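Long-range contacts in UPF0403 protein yphP (Bacillus subtilis, PDB 3FHK), which removes bacillithiol from S-bacillithiolated proteins as a dithiol bacilliredoxin of the thioredoxin superfamily and also shows protein disulfide isomerase activity: residues Glu45-Val50 with Thr77-Val82; Val51-Cys56 with Thr83-Gln88; Glu98-Ala103 with Lys116-Phe121. The protein carries 2 engineered substitutions. All blocks are in the same frame, centred on the assembly; numbering follows the deposited sequence. Where two conformers were deposited one is given.

Overall arrangement
Read from the N terminus, the chain runs through helices 2-24 and 34-43 before strand 47-53, whose first half enters interaction 1 and whose end, with the loop to Cys-56, enters interaction 2. Helix 57-73 then carries the chain over to strand 80-85, so both contacts close the same beta-alpha-beta loop; their segments alternate along the sequence, and the two contacts cross as consecutive halves of one parallel strand pair. Interaction 3 follows in series: the loop after helix 90-97 is met by strand 117-122 once the hairpin from strand 109-114 has turned back. Phe-100 of interaction 3 packs on Val-50 and Val-52, tying this loop to the central strand.

Interaction 1: Glu45-Val50 with Thr77-Val82; sequences EGTTLV and TPDNTV
Asn-80 and Thr-48 sit side by side on one face of a parallel strand pair, their side chains crossing obliquely. The amide ND2 of Asn-80 gives a fairly straight bond to Thr-48 OG1 (3.0 Å), which lies almost in the amide plane, and a more bent one to Glu-45 O at 3.1 Å; two acceptors thus fix the rotation of the amide. At the mouth of the pair, Asp-79 OD2 takes the backbone N of Thr-47 on its anti side, nearly straight, at 2.9 Å. In return Thr-47 OG1, placed between its own N and carbonyl carbon (chi1 58°), accepts from Asp-79 N at 3.2 Å, and a water sits on the same hydroxyl. Further along, the ladder runs from Asn-80 N to Thr-47 O, Leu-49 N to Asn-80 O and Val-82 N to Leu-49 O. Val-50 CG2 meets Val-82 CG2 at 3.8 Å on the Asn-80 face, while Leu-49 CB rests on Pro-78 CG (3.9 Å) on the other. In this beta-alpha-beta unit Phe-40 of helix 34-43 packs against Thr-48, Asn-80 and Val-82; helix 132-146 lies against Leu-49 and Pro-78 through Phe-143, and strand 109-114 flanks strand 47-53.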
loop_
_atom_site.group_PDB
_atom_site.type_symbol
_atom_site.label_atom_id
_atom_site.label_comp_id
_atom_site.label_asym_id
_atom_site.label_seq_id
_atom_site.Cartn_x
_atom_site.Cartn_y
_atom_site.Cartn_z
ATOM N N GLU A 45 -35.853 15.633 -21.571
ATOM C CA GLU A 45 -36.662 15.767 -22.769
ATOM C C GLU A 45 -35.802 15.583 -24.010
ATOM O O GLU A 45 -34.618 15.945 -24.022
ATOM C CB GLU A 45 -37.360 17.126 -22.797
ATOM C CG GLU A 45 -38.688 17.133 -22.052
ATOM C CD GLU A 45 -39.153 18.529 -21.675
ATOM O OE1 GLU A 45 -38.513 19.516 -22.104
ATOM O OE2 GLU A 45 -40.158 18.636 -20.940
ATOM N N GLY A 46 -36.409 15.020 -25.050
ATOM C CA GLY A 46 -35.709 14.764 -26.290
ATOM C C GLY A 46 -34.750 13.605 -26.121
ATOM O O GLY A 46 -34.994 12.707 -25.311
ATOM N N THR A 47 -33.654 13.620 -26.872
ATOM C CA THR A 47 -32.730 12.495 -26.833
ATOM C C THR A 47 -31.566 12.706 -25.880
ATOM O O THR A 47 -31.089 13.828 -25.679
ATOM C CB THR A 47 -32.218 12.102 -28.228
ATOM O OG1 THR A 47 -31.556 13.221 -28.847
ATOM C CG2 THR A 47 -33.395 11.639 -29.097
ATOM N N THR A 48 -31.122 11.600 -25.292
ATOM C CA THR A 48 -30.004 11.610 -24.376
ATOM C C THR A 48 -29.057 10.455 -24.645
ATOM O O THR A 48 -29.490 9.324 -24.845
ATOM C CB THR A 48 -30.467 11.533 -22.919
ATOM O OG1 THR A 48 -31.121 12.757 -22.560
ATOM C CG2 THR A 48 -29.262 11.312 -21.990
ATOM N N LEU A 49 -27.762 10.761 -24.677
ATOM C CA LEU A 49 -26.732 9.735 -24.632
ATOM C C LEU A 49 -26.247 9.606 -23.200
ATOM O O LEU A 49 -25.743 10.560 -22.612
ATOM C CB LEU A 49 -25.554 10.061 -25.554
ATOM C CG LEU A 49 -24.448 9.004 -25.496
ATOM C CD1 LEU A 49 -24.996 7.683 -25.983
ATOM C CD2 LEU A 49 -23.200 9.413 -26.307
ATOM N N VAL A 50 -26.433 8.424 -22.640
ATOM C CA VAL A 50 -25.949 8.120 -21.313
ATOM C C VAL A 50 -24.723 7.248 -21.500
ATOM O O VAL A 50 -24.744 6.261 -22.251
ATOM C CB VAL A 50 -27.019 7.356 -20.486
ATOM C CG1 VAL A 50 -26.456 6.917 -19.135
ATOM C CG2 VAL A 50 -28.291 8.223 -20.302
ATOM N N THR A 77 -27.363 14.608 -33.622
ATOM C CA THR A 77 -26.764 14.385 -32.309
ATOM C C THR A 77 -27.793 14.490 -31.174
ATOM O O THR A 77 -28.823 15.150 -31.322
ATOM C CB THR A 77 -25.626 15.399 -32.057
ATOM O OG1 THR A 77 -24.776 14.927 -31.005
ATOM C CG2 THR A 77 -26.203 16.756 -31.689
ATOM N N PRO A 78 -27.520 13.831 -30.032
ATOM C CA PRO A 78 -28.472 13.884 -28.917
ATOM C C PRO A 78 -28.583 15.281 -28.332
ATOM O O PRO A 78 -27.626 16.043 -28.378
ATOM C CB PRO A 78 -27.865 12.935 -27.874
ATOM C CG PRO A 78 -26.907 12.074 -28.638
ATOM C CD PRO A 78 -26.388 12.926 -29.754
ATOM N N ASP A 79 -29.752 15.608 -27.796
ATOM C CA ASP A 79 -29.956 16.873 -27.113
ATOM C C ASP A 79 -29.198 16.929 -25.783
ATOM O O ASP A 79 -28.745 17.990 -25.371
ATOM C CB ASP A 79 -31.451 17.089 -26.880
ATOM C CG ASP A 79 -32.256 16.981 -28.163
ATOM O OD1 ASP A 79 -31.960 17.732 -29.123
ATOM O OD2 ASP A 79 -33.178 16.141 -28.216
ATOM N N ASN A 80 -29.084 15.792 -25.098
ATOM C CA ASN A 80 -28.383 15.739 -23.814
ATOM C C ASN A 80 -27.320 14.648 -23.780
ATOM O O ASN A 80 -27.416 13.638 -24.489
ATOM C CB ASN A 80 -29.362 15.505 -22.660
ATOM C CG ASN A 80 -30.631 16.321 -22.800
ATOM O OD1 ASN A 80 -30.587 17.546 -22.805
ATOM N ND2 ASN A 80 -31.773 15.641 -22.911
ATOM N N THR A 81 -26.318 14.859 -22.936
ATOM C CA THR A 81 -25.250 13.896 -22.718
ATOM C C THR A 81 -24.940 13.864 -21.234
ATOM O O THR A 81 -24.742 14.902 -20.599
ATOM C CB THR A 81 -23.963 14.317 -23.435
ATOM O OG1 THR A 81 -23.671 15.669 -23.088
ATOM C CG2 THR A 81 -24.115 14.206 -24.946
ATOM N N VAL A 82 -24.911 12.671 -20.666
ATOM C CA VAL A 82 -24.688 12.556 -19.234
ATOM C C VAL A 82 -23.967 11.254 -18.955
ATOM O O VAL A 82 -23.909 10.354 -19.796
ATOM C CB VAL A 82 -26.009 12.601 -18.435
ATOM C CG1 VAL A 82 -26.855 13.789 -18.865
ATOM C CG2 VAL A 82 -26.775 11.311 -18.600
HETATM O O HOH W 1 -32.759 14.431 -31.023
#

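Interaction 2: Val51-Cys56 with Thr83-Gln88; sequences VVNSVC and TVFAGQ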
loop_
_atom_site.group_PDB
_atom_site.type_symbol
_atom_site.label_atom_id
_atom_site.label_comp_id
_atom_site.label_asym_id
_atom_site.label_seq_id
_atom_site.Cartn_x
_atom_site.Cartn_y
_atom_site.Cartn_z
ATOM N N VAL A 51 -23.638 7.622 -20.844
ATOM C CA VAL A 51 -22.454 6.780 -20.842
ATOM C C VAL A 51 -22.236 6.243 -19.443
ATOM O O VAL A 51 -22.126 6.999 -18.476
ATOM C CB VAL A 51 -21.198 7.535 -21.300
ATOM C CG1 VAL A 51 -19.964 6.635 -21.178
ATOM C CG2 VAL A 51 -21.378 8.027 -22.730
ATOM N N VAL A 52 -22.218 4.926 -19.336
ATOM C CA VAL A 52 -21.840 4.300 -18.087
ATOM C C VAL A 52 -20.340 4.097 -18.098
ATOM O O VAL A 52 -19.817 3.199 -18.772
ATOM C CB VAL A 52 -22.559 2.978 -17.878
ATOM C CG1 VAL A 52 -22.033 2.306 -16.619
ATOM C CG2 VAL A 52 -24.047 3.234 -17.774
ATOM N N ASN A 53 -19.659 4.960 -17.355
ATOM C CA ASN A 53 -18.213 5.038 -17.376
ATOM C C ASN A 53 -17.610 3.944 -16.501
ATOM O O ASN A 53 -18.332 3.279 -15.757
ATOM C CB ASN A 53 -17.771 6.431 -16.919
ATOM C CG ASN A 53 -16.389 6.806 -17.426
ATOM O OD1 ASN A 53 -15.749 6.043 -18.153
ATOM N ND2 ASN A 53 -15.918 7.983 -17.031
ATOM N N SER A 54 -16.295 3.753 -16.606
ATOM C CA SER A 54 -15.603 2.673 -15.904
ATOM C C SER A 54 -14.091 2.908 -15.931
ATOM O O SER A 54 -13.590 3.623 -16.789
ATOM C CB SER A 54 -15.932 1.323 -16.558
ATOM O OG SER A 54 -14.988 0.319 -16.198
ATOM N N VAL A 55 -13.367 2.289 -15.001
ATOM C CA VAL A 55 -11.911 2.444 -14.917
ATOM C C VAL A 55 -11.133 1.559 -15.903
ATOM O O VAL A 55 -9.959 1.800 -16.189
ATOM C CB VAL A 55 -11.420 2.141 -13.483
ATOM C CG1 VAL A 55 -9.914 2.245 -13.395
ATOM C CG2 VAL A 55 -12.057 3.097 -12.501
ATOM N N CYS A 56 -11.779 0.519 -16.413
ATOM C CA CYS A 56 -11.063 -0.482 -17.192
ATOM C C CYS A 56 -10.531 0.065 -18.520
ATOM O O CYS A 56 -10.971 1.098 -19.014
ATOM C CB CYS A 56 -11.969 -1.681 -17.442
ATOM S SG CYS A 56 -13.451 -1.191 -18.297
ATOM N N THR A 83 -23.389 11.156 -17.778
ATOM C CA THR A 83 -22.649 9.962 -17.465
ATOM C C THR A 83 -22.771 9.617 -15.999
ATOM O O THR A 83 -22.958 10.488 -15.146
ATOM C CB THR A 83 -21.156 10.090 -17.875
ATOM O OG1 THR A 83 -20.444 8.936 -17.428
ATOM C CG2 THR A 83 -20.526 11.352 -17.285
ATOM N N VAL A 84 -22.703 8.322 -15.735
ATOM C CA VAL A 84 -22.570 7.813 -14.392
ATOM C C VAL A 84 -21.329 6.947 -14.410
ATOM O O VAL A 84 -21.027 6.312 -15.423
ATOM C CB VAL A 84 -23.793 6.979 -13.981
ATOM C CG1 VAL A 84 -24.982 7.891 -13.660
ATOM C CG2 VAL A 84 -24.145 5.997 -15.090
ATOM N N PHE A 85 -20.605 6.931 -13.297
ATOM C CA PHE A 85 -19.334 6.235 -13.223
ATOM C C PHE A 85 -19.452 4.948 -12.428
ATOM O O PHE A 85 -19.411 4.959 -11.199
ATOM C CB PHE A 85 -18.265 7.129 -12.593
ATOM C CG PHE A 85 -16.874 6.804 -13.050
ATOM C CD1 PHE A 85 -16.363 5.534 -12.883
ATOM C CD2 PHE A 85 -16.082 7.760 -13.662
ATOM C CE1 PHE A 85 -15.086 5.219 -13.304
ATOM C CE2 PHE A 85 -14.808 7.444 -14.091
ATOM C CZ PHE A 85 -14.312 6.167 -13.911
ATOM N N ALA A 86 -19.580 3.829 -13.127
ATOM C CA ALA A 86 -19.747 2.547 -12.445
ATOM C C ALA A 86 -18.552 2.234 -11.545
ATOM O O ALA A 86 -17.405 2.492 -11.903
ATOM C CB ALA A 86 -19.958 1.436 -13.457
ATOM N N GLY A 87 -18.817 1.677 -10.371
ATOM C CA GLY A 87 -17.737 1.258 -9.495
ATOM C C GLY A 87 -17.203 2.384 -8.635
ATOM O O GLY A 87 -16.625 2.136 -7.577
ATOM N N GLN A 88 -17.398 3.622 -9.088
ATOM C CA GLN A 88 -16.979 4.796 -8.324
ATOM C C GLN A 88 -18.167 5.506 -7.683
ATOM O O GLN A 88 -18.164 5.785 -6.487
ATOM C CB GLN A 88 -16.180 5.764 -9.202
ATOM C CG GLN A 88 -14.912 5.164 -9.780
ATOM C CD GLN A 88 -13.935 4.693 -8.709
ATOM O OE1 GLN A 88 -13.452 5.485 -7.887
ATOM N NE2 GLN A 88 -13.626 3.398 -8.726
HETATM O O HOH W 2 -18.377 9.262 -15.624
HETATM O O HOH W 3 -15.035 1.454 -12.346
#
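Parallel strand pairing between Val-51 to Asn-53 and Thr-83 to Phe-85 forms a buried contact at the C-terminal ends of the two strands of a beta-alpha-beta unit, where the chain leaves the sheet for the CXC motif of this thioredoxin-like fold. Val-51 O is gripped twice, by Val-84 N and by the hydroxyl of Thr-83 (OG1 to O 2.8 Å). Asn-53 N then bonds Val-84 O at 2.7 Å, and Ala-86 N reaches Asn-53 O from above the carbonyl plane. On the face of Val-52 and Val-84 the two CG2 atoms touch, and Val-52 CG1 meets Ala-86 CB. On the other face, with Val-51, Asn-53 and Thr-83, lies Phe-85, its CG anti to the backbone N (chi1 -152°), which carries it toward Asn-53. Asn-53 CB stands over the ring face, 4.1 Å from the Phe-85 centroid, and Asn-53 ND2 lies 3.2 Å from Phe-85 CE2. At the ring edge Val-55 CG2 meets Phe-85 CE1 at 3.8 Å. An alanine in place of Phe-85 would probably open a gap beneath the Asn-53 amide and leave Val-55 CG2 without its aromatic neighbour. Asn-53 OD1 accepts from Arg-64, while ND2 donates to Met-19 O and to a water that in turn donates to Thr-83 OG1. Ser-54 OG accepts from Cys-56 N in an ST turn, just where the nucleophile Cys-56 caps helix 57-73; these polar bonds thus probably help set the entry to the CXC motif.

Interaction 3: Glu98-Ala103 with Lys116-Phe121; sequences EYFTGA and KEVVHF. Engineered in segment 98-103: Ala-103 (natural residue Gln). With SO4 (sulfate ion), chain G.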
loop_
_atom_site.group_PDB
_atom_site.type_symbol
_atom_site.label_atom_id
_atom_site.label_comp_id
_atom_site.label_asym_id
_atom_site.label_seq_id
_atom_site.Cartn_x
_atom_site.Cartn_y
_atom_site.Cartn_z
ATOM N N GLU A 98 -31.708 1.252 -13.232
ATOM C CA GLU A 98 -33.116 0.960 -12.994
ATOM C C GLU A 98 -33.998 1.386 -14.167
ATOM O O GLU A 98 -35.078 0.828 -14.370
ATOM C CB GLU A 98 -33.601 1.645 -11.721
ATOM C CG GLU A 98 -33.159 0.980 -10.431
ATOM C CD GLU A 98 -33.671 1.721 -9.212
ATOM O OE1 GLU A 98 -34.494 2.644 -9.387
ATOM O OE2 GLU A 98 -33.253 1.391 -8.085
ATOM N N TYR A 99 -33.537 2.377 -14.926
ATOM C CA TYR A 99 -34.290 2.913 -16.058
ATOM C C TYR A 99 -34.072 2.100 -17.334
ATOM O O TYR A 99 -34.848 2.215 -18.283
ATOM C CB TYR A 99 -33.892 4.374 -16.322
ATOM C CG TYR A 99 -34.329 5.355 -15.252
ATOM C CD1 TYR A 99 -35.538 6.037 -15.349
ATOM C CD2 TYR A 99 -33.541 5.582 -14.139
ATOM C CE1 TYR A 99 -35.945 6.928 -14.360
ATOM C CE2 TYR A 99 -33.934 6.461 -13.147
ATOM C CZ TYR A 99 -35.128 7.136 -13.263
ATOM O OH TYR A 99 -35.494 8.016 -12.271
ATOM N N PHE A 100 -33.006 1.299 -17.360
ATOM C CA PHE A 100 -32.643 0.535 -18.555
ATOM C C PHE A 100 -33.397 -0.799 -18.578
ATOM O O PHE A 100 -32.784 -1.864 -18.556
ATOM C CB PHE A 100 -31.127 0.270 -18.618
ATOM C CG PHE A 100 -30.271 1.521 -18.667
ATOM C CD1 PHE A 100 -30.832 2.767 -18.947
ATOM C CD2 PHE A 100 -28.896 1.439 -18.465
ATOM C CE1 PHE A 100 -30.048 3.903 -19.000
ATOM C CE2 PHE A 100 -28.092 2.578 -18.527
ATOM C CZ PHE A 100 -28.665 3.813 -18.793
ATOM N N THR A 101 -34.724 -0.731 -18.614
ATOM C CA THR A 101 -35.571 -1.924 -18.514
ATOM C C THR A 101 -35.179 -2.959 -19.558
ATOM O O THR A 101 -35.051 -2.656 -20.745
ATOM C CB THR A 101 -37.068 -1.573 -18.687
ATOM O OG1 THR A 101 -37.365 -0.370 -17.968
ATOM C CG2 THR A 101 -37.967 -2.705 -18.169
ATOM N N GLY A 102 -34.970 -4.184 -19.102
ATOM C CA GLY A 102 -34.589 -5.255 -19.996
ATOM C C GLY A 102 -33.101 -5.520 -20.003
ATOM O O GLY A 102 -32.674 -6.657 -20.231
ATOM N N ALA A 103 -32.309 -4.477 -19.755
ATOM C CA ALA A 103 -30.858 -4.595 -19.837
ATOM C C ALA A 103 -30.224 -5.191 -18.592
ATOM O O ALA A 103 -30.626 -4.896 -17.472
ATOM C CB ALA A 103 -30.225 -3.229 -20.137
ATOM N N LYS A 116 -37.058 9.244 -20.962
ATOM C CA LYS A 116 -36.284 8.344 -20.109
ATOM C C LYS A 116 -36.354 6.879 -20.576
ATOM O O LYS A 116 -35.982 5.962 -19.846
ATOM C CB LYS A 116 -36.702 8.481 -18.643
ATOM C CG LYS A 116 -38.156 8.169 -18.374
ATOM C CD LYS A 116 -38.512 8.374 -16.904
ATOM C CE LYS A 116 -39.859 7.734 -16.571
ATOM N NZ LYS A 116 -40.142 7.751 -15.104
ATOM N N GLU A 117 -36.819 6.672 -21.802
ATOM C CA GLU A 117 -36.906 5.335 -22.376
ATOM C C GLU A 117 -35.701 5.030 -23.267
ATOM O O GLU A 117 -35.330 5.842 -24.109
ATOM C CB GLU A 117 -38.188 5.198 -23.205
ATOM C CG GLU A 117 -38.236 3.905 -24.016
ATOM C CD GLU A 117 -39.260 3.936 -25.144
ATOM O OE1 GLU A 117 -40.197 3.105 -25.113
ATOM O OE2 GLU A 117 -39.132 4.786 -26.056
ATOM N N VAL A 118 -35.101 3.857 -23.090
ATOM C CA VAL A 118 -34.001 3.428 -23.952
ATOM C C VAL A 118 -34.498 3.130 -25.362
ATOM O O VAL A 118 -35.453 2.378 -25.536
ATOM C CB VAL A 118 -33.300 2.186 -23.379
ATOM C CG1 VAL A 118 -32.190 1.696 -24.323
ATOM C CG2 VAL A 118 -32.728 2.501 -21.993
ATOM N N VAL A 119 -33.878 3.744 -26.367
ATOM C CA VAL A 119 -34.201 3.413 -27.752
ATOM C C VAL A 119 -33.013 2.747 -28.447
ATOM O O VAL A 119 -33.138 2.203 -29.545
ATOM C CB VAL A 119 -34.673 4.643 -28.561
ATOM C CG1 VAL A 119 -35.985 5.190 -28.004
ATOM C CG2 VAL A 119 -33.572 5.734 -28.615
ATOM N N HIS A 120 -31.852 2.800 -27.813
ATOM C CA HIS A 120 -30.705 2.055 -28.317
ATOM C C HIS A 120 -29.706 1.803 -27.202
ATOM O O HIS A 120 -29.397 2.694 -26.428
ATOM C CB HIS A 120 -30.029 2.774 -29.484
ATOM C CG HIS A 120 -28.970 1.954 -30.148
ATOM N ND1 HIS A 120 -29.263 0.953 -31.053
ATOM C CD2 HIS A 120 -27.622 1.960 -30.018
ATOM C CE1 HIS A 120 -28.140 0.391 -31.461
ATOM N NE2 HIS A 120 -27.131 0.982 -30.854
ATOM N N PHE A 121 -29.208 0.580 -27.121
ATOM C CA PHE A 121 -28.364 0.188 -26.010
ATOM C C PHE A 121 -27.069 -0.399 -26.560
ATOM O O PHE A 121 -27.080 -1.107 -27.558
ATOM C CB PHE A 121 -29.101 -0.814 -25.106
ATOM C CG PHE A 121 -28.441 -1.013 -23.763
ATOM C CD1 PHE A 121 -27.728 -2.166 -23.485
ATOM C CD2 PHE A 121 -28.522 -0.037 -22.785
ATOM C CE1 PHE A 121 -27.102 -2.335 -22.259
ATOM C CE2 PHE A 121 -27.899 -0.203 -21.556
ATOM C CZ PHE A 121 -27.187 -1.347 -21.296
HETATM S S SO4 G . -31.941 0.490 -33.094
HETATM O O1 SO4 G . -31.790 -0.301 -31.873
HETATM O O2 SO4 G . -31.012 -0.034 -34.092
HETATM O O3 SO4 G . -33.304 0.384 -33.613
HETATM O O4 SO4 G . -31.652 1.892 -32.803
HETATM O O HOH W 4 -36.089 2.164 -20.950
HETATM O O HOH W 5 -37.237 4.325 -17.949
#
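With CG anti to the carbonyl carbon in Phe-100 (chi1 -60°) and anti to the backbone N in Phe-121 (chi1 -166°), the two rings are brought against each other. They make an offset edge-to-face pair, the edge of Phe-121 toward the face of Phe-100, with centroids 5.7 Å apart and planes at 66°. CE2 of Phe-121 is the touching atom, 3.6 Å from Phe-100 CD2. Val-118 CG2 lies 3.6 Å from Phe-100 CD1, the two side chains at about a right angle. Over one face of the Phe-121 ring lies CB of the engineered Ala-103, 4.0 Å from the centroid; a type II turn from Phe-100 to Ala-103 brings it there. Lys-116 CD lies at the edge of the Tyr-99 ring, 3.9 Å from Tyr-99 CE1. Hydrogen bonding is indirect: two waters on Tyr-99 O lead to Val-118 N and Lys-116 O. At Val-119 and His-120, both facing Leu-112, the strand has a classic beta bulge, and His-120 ND1 donates to a sulfate ion. Glu-42 of helix 34-43 forms a salt bridge with Lys-116 NZ and a hydrogen bond with Tyr-99 OH. The loop after helix 90-97 lies against strand 117-122, with Phe-100 also on Ala-111 of strand 109-114.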